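Local atomic coordinates of 4-hydroxybenzoyl-CoA thioesterase (Staphylococcus aureus, PDB entry 6FDG), a protein that probably hydrolyses acyl-CoA thioesters, acting as a DHNA-CoA thioesterase in the vitamin K2 pathway. Residues T6-R11 against A27-V32; V32-Y37 against Y90-F95. One frame throughout, in Å; residues are numbered along the deposited sequence.

Interaction 1: T6-R11 against A27-V32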
ATOM      1  N   THR A   6      -7.341  18.258   9.534  1.00 16.52           N
ATOM      2  CA  THR A   6      -7.961  17.087   9.027  1.00 16.70           C
ATOM      3  C   THR A   6      -7.877  15.961  10.012  1.00 18.94           C
ATOM      4  O   THR A   6      -6.759  15.606  10.465  1.00 18.78           O
ATOM      5  CB  THR A   6      -7.240  16.649   7.724  1.00 18.05           C
ATOM      6  OG1 THR A   6      -7.125  17.737   6.813  1.00 18.65           O
ATOM      7  CG2 THR A   6      -7.922  15.468   7.050  1.00 20.34           C
ATOM      8  N   GLU A   7      -8.965  15.272  10.295  1.00 18.13           N
ATOM      9  CA  GLU A   7      -8.933  14.111  11.200  1.00 20.02           C
ATOM     10  C   GLU A   7      -8.795  12.852  10.338  1.00 17.67           C
ATOM     11  O   GLU A   7      -9.512  12.667   9.346  1.00 20.11           O
ATOM     12  CB  GLU A   7     -10.239  14.041  11.994  1.00 23.82           C
ATOM     13  CG  GLU A   7     -10.408  15.242  12.932  1.00 33.22           C
ATOM     14  CD  GLU A   7     -11.601  15.020  13.889  1.00 44.85           C
ATOM     15  OE1 GLU A   7     -11.495  14.114  14.741  1.00 60.18           O
ATOM     16  OE2 GLU A   7     -12.636  15.709  13.741  1.00 54.27           O
ATOM     17  N   ILE A   8      -7.896  11.970  10.764  1.00 16.59           N
ATOM     18  CA  ILE A   8      -7.652  10.700  10.136  1.00 17.81           C
ATOM     19  C   ILE A   8      -7.682   9.607  11.208  1.00 18.25           C
ATOM     20  O   ILE A   8      -7.046   9.748  12.246  1.00 20.14           O
ATOM     21  CB  ILE A   8      -6.286  10.708   9.398  1.00 17.80           C
ATOM     22  CG1 ILE A   8      -6.263  11.832   8.338  1.00 17.81           C
ATOM     23  CG2 ILE A   8      -5.969   9.311   8.852  1.00 20.09           C
ATOM     24  CD1 ILE A   8      -4.953  11.884   7.561  1.00 18.73           C
ATOM     25  N   GLU A   9      -8.379   8.536  10.938  1.00 17.47           N
ATOM     26  CA  GLU A   9      -8.371   7.389  11.868  1.00 18.15           C
ATOM     27  C   GLU A   9      -7.466   6.327  11.267  1.00 19.06           C
ATOM     28  O   GLU A   9      -7.698   5.871  10.148  1.00 18.80           O
ATOM     29  CB  GLU A   9      -9.791   6.845  12.018  1.00 21.07           C
ATOM     30  CG  GLU A   9      -9.839   5.644  12.942  1.00 28.52           C
ATOM     31  CD  GLU A   9     -11.061   5.622  13.832  1.00 43.62           C
ATOM     32  OE1 GLU A   9     -12.179   5.875  13.343  1.00 49.32           O
ATOM     33  OE2 GLU A   9     -10.893   5.410  15.055  1.00 55.44           O
ATOM     34  N   ALA A  10      -6.432   5.933  11.999  1.00 16.62           N
ATOM     35  CA  ALA A  10      -5.507   4.944  11.542  1.00 17.40           C
ATOM     36  C   ALA A  10      -6.195   3.650  11.221  1.00 17.09           C
ATOM     37  O   ALA A  10      -7.202   3.248  11.894  1.00 19.95           O
ATOM     38  CB  ALA A  10      -4.431   4.729  12.570  1.00 19.40           C
ATOM     39  N   ARG A  11      -5.709   2.899  10.253  1.00 16.04           N
ATOM     40  CA  ARG A  11      -6.249   1.604   9.859  1.00 16.04           C
ATOM     41  C   ARG A  11      -5.286   0.511  10.262  1.00 15.98           C
ATOM     42  O   ARG A  11      -4.091   0.681  10.245  1.00 16.45           O
ATOM     43  CB  ARG A  11      -6.416   1.559   8.313  1.00 16.38           C
ATOM     44  CG  ARG A  11      -7.488   2.531   7.828  1.00 16.29           C
ATOM     45  CD  ARG A  11      -7.379   2.721   6.344  1.00 16.62           C
ATOM     46  NE  ARG A  11      -8.459   3.534   5.823  1.00 17.43           N
ATOM     47  CZ  ARG A  11      -8.692   3.818   4.528  1.00 16.72           C
ATOM     48  NH1 ARG A  11      -7.929   3.311   3.644  1.00 17.16           N
ATOM     49  NH2 ARG A  11      -9.782   4.498   4.247  1.00 18.79           N
ATOM     50  N   ALA A  27       3.062   9.693   3.835  1.00 14.84           N
ATOM     51  CA  ALA A  27       2.796  10.469   2.632  1.00 15.50           C
ATOM     52  C   ALA A  27       1.337  10.419   2.246  1.00 15.50           C
ATOM     53  O   ALA A  27       0.803  11.461   1.784  1.00 15.08           O
ATOM     54  CB  ALA A  27       3.693  10.030   1.532  1.00 16.89           C
ATOM     55  N   THR A  28       0.666   9.284   2.424  1.00 14.93           N
ATOM     56  CA  THR A  28      -0.750   9.187   2.121  1.00 14.70           C
ATOM     57  C   THR A  28      -1.562  10.080   3.031  1.00 14.70           C
ATOM     58  O   THR A  28      -2.524  10.738   2.578  1.00 15.89           O
ATOM     59  CB  THR A  28      -1.250   7.738   2.136  1.00 16.45           C
ATOM     60  OG1 THR A  28      -0.487   7.025   1.170  1.00 19.91           O
ATOM     61  CG2 THR A  28      -2.667   7.608   1.919  1.00 17.26           C
ATOM     62  N   TRP A  29      -1.195  10.141   4.299  1.00 14.50           N
ATOM     63  CA  TRP A  29      -1.915  11.021   5.216  1.00 15.17           C
ATOM     64  C   TRP A  29      -1.670  12.481   4.890  1.00 14.55           C
ATOM     65  O   TRP A  29      -2.640  13.266   4.934  1.00 15.51           O
ATOM     66  CB  TRP A  29      -1.472  10.774   6.664  1.00 15.17           C
ATOM     67  CG  TRP A  29      -1.948   9.438   7.208  1.00 15.81           C
ATOM     68  CD1 TRP A  29      -2.585   8.467   6.576  1.00 16.32           C
ATOM     69  CD2 TRP A  29      -1.770   8.983   8.567  1.00 16.45           C
ATOM     70  NE1 TRP A  29      -2.873   7.376   7.421  1.00 17.29           N
ATOM     71  CE2 TRP A  29      -2.369   7.736   8.654  1.00 16.38           C
ATOM     72  CE3 TRP A  29      -1.160   9.524   9.681  1.00 18.41           C
ATOM     73  CZ2 TRP A  29      -2.475   6.994   9.846  1.00 18.27           C
ATOM     74  CZ3 TRP A  29      -1.218   8.799  10.881  1.00 19.51           C
ATOM     75  CH2 TRP A  29      -1.885   7.557  10.921  1.00 19.99           C
ATOM     76  N   PHE A  30      -0.465  12.851   4.452  1.00 14.12           N
ATOM     77  CA  PHE A  30      -0.221  14.245   3.995  1.00 15.23           C
ATOM     78  C   PHE A  30      -1.086  14.503   2.786  1.00 15.17           C
ATOM     79  O   PHE A  30      -1.603  15.639   2.664  1.00 15.38           O
ATOM     80  CB  PHE A  30       1.216  14.481   3.665  1.00 14.80           C
ATOM     81  CG  PHE A  30       2.175  14.504   4.836  1.00 16.36           C
ATOM     82  CD1 PHE A  30       1.819  14.525   6.165  1.00 16.45           C
ATOM     83  CD2 PHE A  30       3.543  14.621   4.542  1.00 16.84           C
ATOM     84  CE1 PHE A  30       2.780  14.588   7.198  1.00 17.69           C
ATOM     85  CE2 PHE A  30       4.495  14.737   5.539  1.00 17.12           C
ATOM     86  CZ  PHE A  30       4.078  14.701   6.874  1.00 18.07           C
ATOM     87  N   GLU A  31      -1.259  13.545   1.856  1.00 13.69           N
ATOM     88  CA  GLU A  31      -2.135  13.756   0.703  0.55 14.39           C
ATOM     89  C   GLU A  31      -3.554  14.001   1.115  1.00 14.78           C
ATOM     90  O   GLU A  31      -4.209  14.935   0.590  1.00 15.56           O
ATOM     91  CB  GLU A  31      -2.012  12.545  -0.203  0.55 16.00           C
ATOM     92  CG  GLU A  31      -3.042  12.521  -1.310  0.55 15.08           C
ATOM     93  CD  GLU A  31      -3.061  11.125  -1.962  0.55 18.74           C
ATOM     94  OE1 GLU A  31      -4.032  10.301  -1.655  0.55 18.55           O
ATOM     95  OE2 GLU A  31      -2.213  10.891  -2.876  0.55 24.06           O
ATOM     96  N   VAL A  32      -4.092  13.172   2.009  1.00 14.47           N
ATOM     97  CA  VAL A  32      -5.448  13.356   2.483  1.00 14.45           C
ATOM     98  C   VAL A  32      -5.600  14.765   3.076  1.00 14.71           C
ATOM     99  O   VAL A  32      -6.568  15.482   2.790  1.00 15.79           O
ATOM    100  CB  VAL A  32      -5.808  12.261   3.512  1.00 15.51           C
ATOM    101  CG1 VAL A  32      -7.147  12.562   4.264  1.00 17.45           C
ATOM    102  CG2 VAL A  32      -5.906  10.940   2.829  1.00 16.98           C
TER
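Ile8 of strand 6-9 meets Trp29 and Val32 of the helix, and its side chain forks at CB to address them separately. The CG2 branch, anti to the backbone N, lies over one face of the indole: it sits 4.0 Å from the centroid of the five-membered ring of Trp29 and 12° off the ring normal, a CH-pi contact nearly above that ring and so off-centre on the indole as a whole, with NE1 and CE2 of Trp29 nearest. The other branch runs through CG1, and chi2 of -179° extends CD1 toward the helix, where it lies 3.8 Å from Trp29 CB and 4.0 Å from Val32 CG1. This is the packing of the hotdog fold, in which a curved antiparallel sheet wraps around a central helix; strand 6-9 and helix 27-32 have axes 9.6 Å apart and run at 141°. Just beyond the end of the strand, Ala10 CB lies 4.0 Å from CZ2 of the six-membered ring of Trp29. At the other end, Thr6 CG2 touches Val32 CG1 at 4.1 Å. The polar tips turn to other partners: Trp29 NE1 hydrogen-bonds to Glu14 OE2, and Thr6 OG1 to Asp36 OD2.

Interaction 2: V32-Y37 against Y90-F95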
ATOM      1  N   VAL A  32      -4.092  13.172   2.009  1.00 14.47           N
ATOM      2  CA  VAL A  32      -5.448  13.356   2.483  1.00 14.45           C
ATOM      3  C   VAL A  32      -5.600  14.765   3.076  1.00 14.71           C
ATOM      4  O   VAL A  32      -6.568  15.482   2.790  1.00 15.79           O
ATOM      5  CB  VAL A  32      -5.808  12.261   3.512  1.00 15.51           C
ATOM      6  CG1 VAL A  32      -7.147  12.562   4.264  1.00 17.45           C
ATOM      7  CG2 VAL A  32      -5.906  10.940   2.829  1.00 16.98           C
ATOM      8  N   ALA A  33      -4.679  15.188   3.863  1.00 14.76           N
ATOM      9  CA  ALA A  33      -4.700  16.515   4.484  1.00 16.06           C
ATOM     10  C   ALA A  33      -4.602  17.622   3.503  1.00 14.84           C
ATOM     11  O   ALA A  33      -5.375  18.614   3.597  1.00 16.38           O
ATOM     12  CB  ALA A  33      -3.651  16.569   5.587  1.00 15.93           C
ATOM     13  N   ARG A  34      -3.695  17.503   2.550  1.00 15.71           N
ATOM     14  CA  ARG A  34      -3.511  18.529   1.561  1.00 15.48           C
ATOM     15  C   ARG A  34      -4.771  18.692   0.655  1.00 14.99           C
ATOM     16  O   ARG A  34      -5.207  19.810   0.373  1.00 15.83           O
ATOM     17  CB  ARG A  34      -2.306  18.090   0.641  1.00 16.75           C
ATOM     18  CG  ARG A  34      -2.003  19.015  -0.466  1.00 18.51           C
ATOM     19  CD  ARG A  34      -0.709  18.645  -1.183  1.00 17.13           C
ATOM     20  NE  ARG A  34      -0.739  17.366  -1.844  1.00 16.34           N
ATOM     21  CZ  ARG A  34      -0.086  16.285  -1.456  1.00 16.93           C
ATOM     22  NH1 ARG A  34      -0.132  15.176  -2.272  1.00 19.49           N
ATOM     23  NH2 ARG A  34       0.485  16.139  -0.273  1.00 16.46           N
ATOM     24  N   LEU A  35      -5.393  17.584   0.300  1.00 15.29           N
ATOM     25  CA  LEU A  35      -6.608  17.628  -0.517  1.00 16.21           C
ATOM     26  C   LEU A  35      -7.738  18.228   0.344  1.00 16.55           C
ATOM     27  O   LEU A  35      -8.646  18.890  -0.282  1.00 18.71           O
ATOM     28  CB  LEU A  35      -6.909  16.249  -1.077  1.00 17.34           C
ATOM     29  CG  LEU A  35      -5.974  15.787  -2.200  1.00 19.18           C
ATOM     30  CD1 LEU A  35      -6.204  14.294  -2.524  1.00 21.36           C
ATOM     31  CD2 LEU A  35      -6.166  16.582  -3.498  1.00 23.18           C
ATOM     32  N   ASP A  36      -7.750  18.005   1.654  1.00 16.36           N
ATOM     33  CA  ASP A  36      -8.773  18.605   2.517  1.00 17.01           C
ATOM     34  C   ASP A  36      -8.508  20.089   2.569  1.00 16.32           C
ATOM     35  O   ASP A  36      -9.469  20.914   2.562  1.00 18.23           O
ATOM     36  CB  ASP A  36      -8.658  17.979   3.931  1.00 17.61           C
ATOM     37  CG  ASP A  36      -9.765  18.400   4.882  1.00 20.21           C
ATOM     38  OD1 ASP A  36     -10.942  18.439   4.458  1.00 22.72           O
ATOM     39  OD2 ASP A  36      -9.384  18.693   6.041  1.00 20.22           O
ATOM     40  N   TYR A  37      -7.271  20.589   2.671  1.00 16.05           N
ATOM     41  CA  TYR A  37      -6.916  22.019   2.642  1.00 16.07           C
ATOM     42  C   TYR A  37      -7.507  22.610   1.369  1.00 16.65           C
ATOM     43  O   TYR A  37      -8.167  23.670   1.379  1.00 18.02           O
ATOM     44  CB  TYR A  37      -5.409  22.225   2.754  1.00 15.26           C
ATOM     45  CG  TYR A  37      -4.957  23.615   2.625  1.00 16.05           C
ATOM     46  CD1 TYR A  37      -4.759  24.215   1.374  1.00 16.60           C
ATOM     47  CD2 TYR A  37      -4.682  24.408   3.760  1.00 16.58           C
ATOM     48  CE1 TYR A  37      -4.321  25.509   1.233  1.00 16.82           C
ATOM     49  CE2 TYR A  37      -4.226  25.712   3.656  1.00 16.99           C
ATOM     50  CZ  TYR A  37      -4.058  26.282   2.409  1.00 16.08           C
ATOM     51  OH  TYR A  37      -3.595  27.621   2.309  1.00 17.71           O
ATOM     52  N   TYR A  90       3.801  22.795   0.888  1.00 15.56           N
ATOM     53  CA  TYR A  90       2.884  22.584   2.012  1.00 15.13           C
ATOM     54  C   TYR A  90       3.684  22.087   3.168  1.00 16.57           C
ATOM     55  O   TYR A  90       4.617  21.253   3.008  1.00 16.88           O
ATOM     56  CB  TYR A  90       1.811  21.579   1.672  1.00 15.92           C
ATOM     57  CG  TYR A  90       0.868  21.926   0.566  1.00 15.17           C
ATOM     58  CD1 TYR A  90       1.229  21.907  -0.753  1.00 17.64           C
ATOM     59  CD2 TYR A  90      -0.417  22.390   0.887  1.00 17.60           C
ATOM     60  CE1 TYR A  90       0.319  22.275  -1.762  1.00 17.86           C
ATOM     61  CE2 TYR A  90      -1.347  22.742  -0.130  1.00 17.13           C
ATOM     62  CZ  TYR A  90      -0.911  22.687  -1.368  1.00 16.82           C
ATOM     63  OH  TYR A  90      -1.831  23.042  -2.423  1.00 20.54           O
ATOM     64  N   LYS A  91       3.336  22.511   4.378  1.00 16.02           N
ATOM     65  CA  LYS A  91       3.884  21.961   5.623  1.00 16.19           C
ATOM     66  C   LYS A  91       2.759  21.382   6.420  1.00 15.39           C
ATOM     67  O   LYS A  91       1.583  21.770   6.356  1.00 16.10           O
ATOM     68  CB  LYS A  91       4.633  23.048   6.428  1.00 18.28           C
ATOM     69  CG  LYS A  91       6.020  23.303   5.870  1.00 23.04           C
ATOM     70  CD  LYS A  91       6.800  24.385   6.606  1.00 30.41           C
ATOM     71  CE  LYS A  91       7.091  23.928   8.002  1.00 32.03           C
ATOM     72  NZ  LYS A  91       8.444  24.579   8.378  1.00 41.27           N
ATOM     73  N   TYR A  92       3.154  20.386   7.243  1.00 15.42           N
ATOM     74  CA  TYR A  92       2.224  19.624   8.046  1.00 15.10           C
ATOM     75  C   TYR A  92       2.715  19.377   9.454  1.00 15.65           C
ATOM     76  O   TYR A  92       3.932  19.252   9.722  1.00 16.93           O
ATOM     77  CB  TYR A  92       2.040  18.196   7.491  1.00 15.76           C
ATOM     78  CG  TYR A  92       1.738  18.203   5.988  1.00 15.17           C
ATOM     79  CD1 TYR A  92       2.825  18.164   5.076  1.00 15.79           C
ATOM     80  CD2 TYR A  92       0.473  18.168   5.504  1.00 15.95           C
ATOM     81  CE1 TYR A  92       2.601  18.223   3.699  1.00 15.31           C
ATOM     82  CE2 TYR A  92       0.236  18.180   4.100  1.00 15.38           C
ATOM     83  CZ  TYR A  92       1.307  18.147   3.237  1.00 15.08           C
ATOM     84  OH  TYR A  92       1.067  18.112   1.825  1.00 15.71           O
ATOM     85  N   GLU A  93       1.763  19.270  10.353  1.00 15.14           N
ATOM     86  CA  GLU A  93       2.013  18.767  11.757  1.00 15.63           C
ATOM     87  C   GLU A  93       0.964  17.743  12.036  1.00 16.92           C
ATOM     88  O   GLU A  93      -0.218  17.967  11.770  1.00 17.92           O
ATOM     89  CB  GLU A  93       1.891  19.924  12.795  1.00 17.83           C
ATOM     90  CG  GLU A  93       2.968  20.922  12.690  1.00 18.70           C
ATOM     91  CD  GLU A  93       2.819  22.162  13.607  1.00 24.08           C
ATOM     92  OE1 GLU A  93       1.711  22.419  14.024  1.00 25.24           O
ATOM     93  OE2 GLU A  93       3.839  22.833  13.683  1.00 29.16           O
ATOM     94  N   ILE A  94       1.348  16.605  12.624  1.00 16.52           N
ATOM     95  CA  ILE A  94       0.399  15.580  13.019  1.00 17.49           C
ATOM     96  C   ILE A  94       0.378  15.451  14.552  1.00 16.43           C
ATOM     97  O   ILE A  94       1.453  15.313  15.182  1.00 18.13           O
ATOM     98  CB  ILE A  94       0.719  14.207  12.476  1.00 16.40           C
ATOM     99  CG1 ILE A  94       0.827  14.261  10.917  1.00 17.01           C
ATOM    100  CG2 ILE A  94      -0.298  13.196  12.933  1.00 18.83           C
ATOM    101  CD1 ILE A  94       1.117  12.928  10.300  1.00 19.07           C
ATOM    102  N   PHE A  95      -0.821  15.623  15.113  1.00 16.86           N
ATOM    103  CA  PHE A  95      -1.028  15.452  16.583  1.00 17.65           C
ATOM    104  C   PHE A  95      -1.725  14.189  16.794  1.00 18.76           C
ATOM    105  O   PHE A  95      -2.707  13.779  16.161  1.00 19.50           O
ATOM    106  CB  PHE A  95      -1.834  16.679  17.068  1.00 18.63           C
ATOM    107  CG  PHE A  95      -1.149  17.994  16.871  1.00 19.28           C
ATOM    108  CD1 PHE A  95      -0.252  18.533  17.835  1.00 21.83           C
ATOM    109  CD2 PHE A  95      -1.334  18.726  15.684  1.00 20.24           C
ATOM    110  CE1 PHE A  95       0.460  19.724  17.633  1.00 22.00           C
ATOM    111  CE2 PHE A  95      -0.631  19.921  15.500  1.00 23.20           C
ATOM    112  CZ  PHE A  95       0.247  20.425  16.436  1.00 22.70           C
TER
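The Tyr90 ring takes the aliphatic chain of Arg34 on one face and presents an edge to Tyr37. Both Tyr90 and Tyr92 of strand 90-95 point at the central helix of the hotdog fold, whose axis here passes 10.0 Å from that of the strand. Over the Tyr90 face, Arg34 CD stands 3.8 Å from the ring centroid and close to the ring normal, a CH-pi contact, while Arg34 CG lies 3.8 Å from Tyr90 CE2. The edge of Tyr90 points toward the face of Tyr37 in an offset edge-to-face pair: the planes are at 90° and the centroids 6.0 Å apart. The guanidinium of Arg34 has the hydroxyl of Tyr92 at its own edge, nearly in its plane.

The bond from Arg34 NH2 to Tyr92 OH measures 2.9 Å and is fairly straight, with an N-H...O angle of 158°. Arg34 leaves the helix extended, and the bend at chi3 (64°) swings NE away from that line. The chain curls about the hydroxyl, leaving Arg34 CD 3.5 Å from Tyr92 OH. Thr107 OG1, on the adjoining strand 101-113, is a second hydrogen-bond partner of that buried hydroxyl, which the cationic guanidinium may polarise. The Tyr90 hydroxyl hydrogen-bonds to that of Tyr133, in helix 127-141. Beside Tyr92, Ala33 CB lies 4.4 Å from CD2 of that ring.

In the fold
Interactions 1 and 2 occupy successive turns of helix 26-41, share Val32 and have centres about 8 Å apart. The sheet is met twice: at strand 2-9 in the first and at strand 88-95 in the second, with strand 73-83 between them. A probable hydrogen bond of 2.6 Å from Thr6 OG1 to Asp36 OD2 ties the two together, and Phe30 stacks on Tyr92 while its CE1 lies 3.9 Å from Ile94 CD1. Active sites of hotdog thioesterases commonly form between subunits; here both contacts are largely buried, yet both also have a residue against the second subunit, the shared Val32 packing on Arg11 of that subunit.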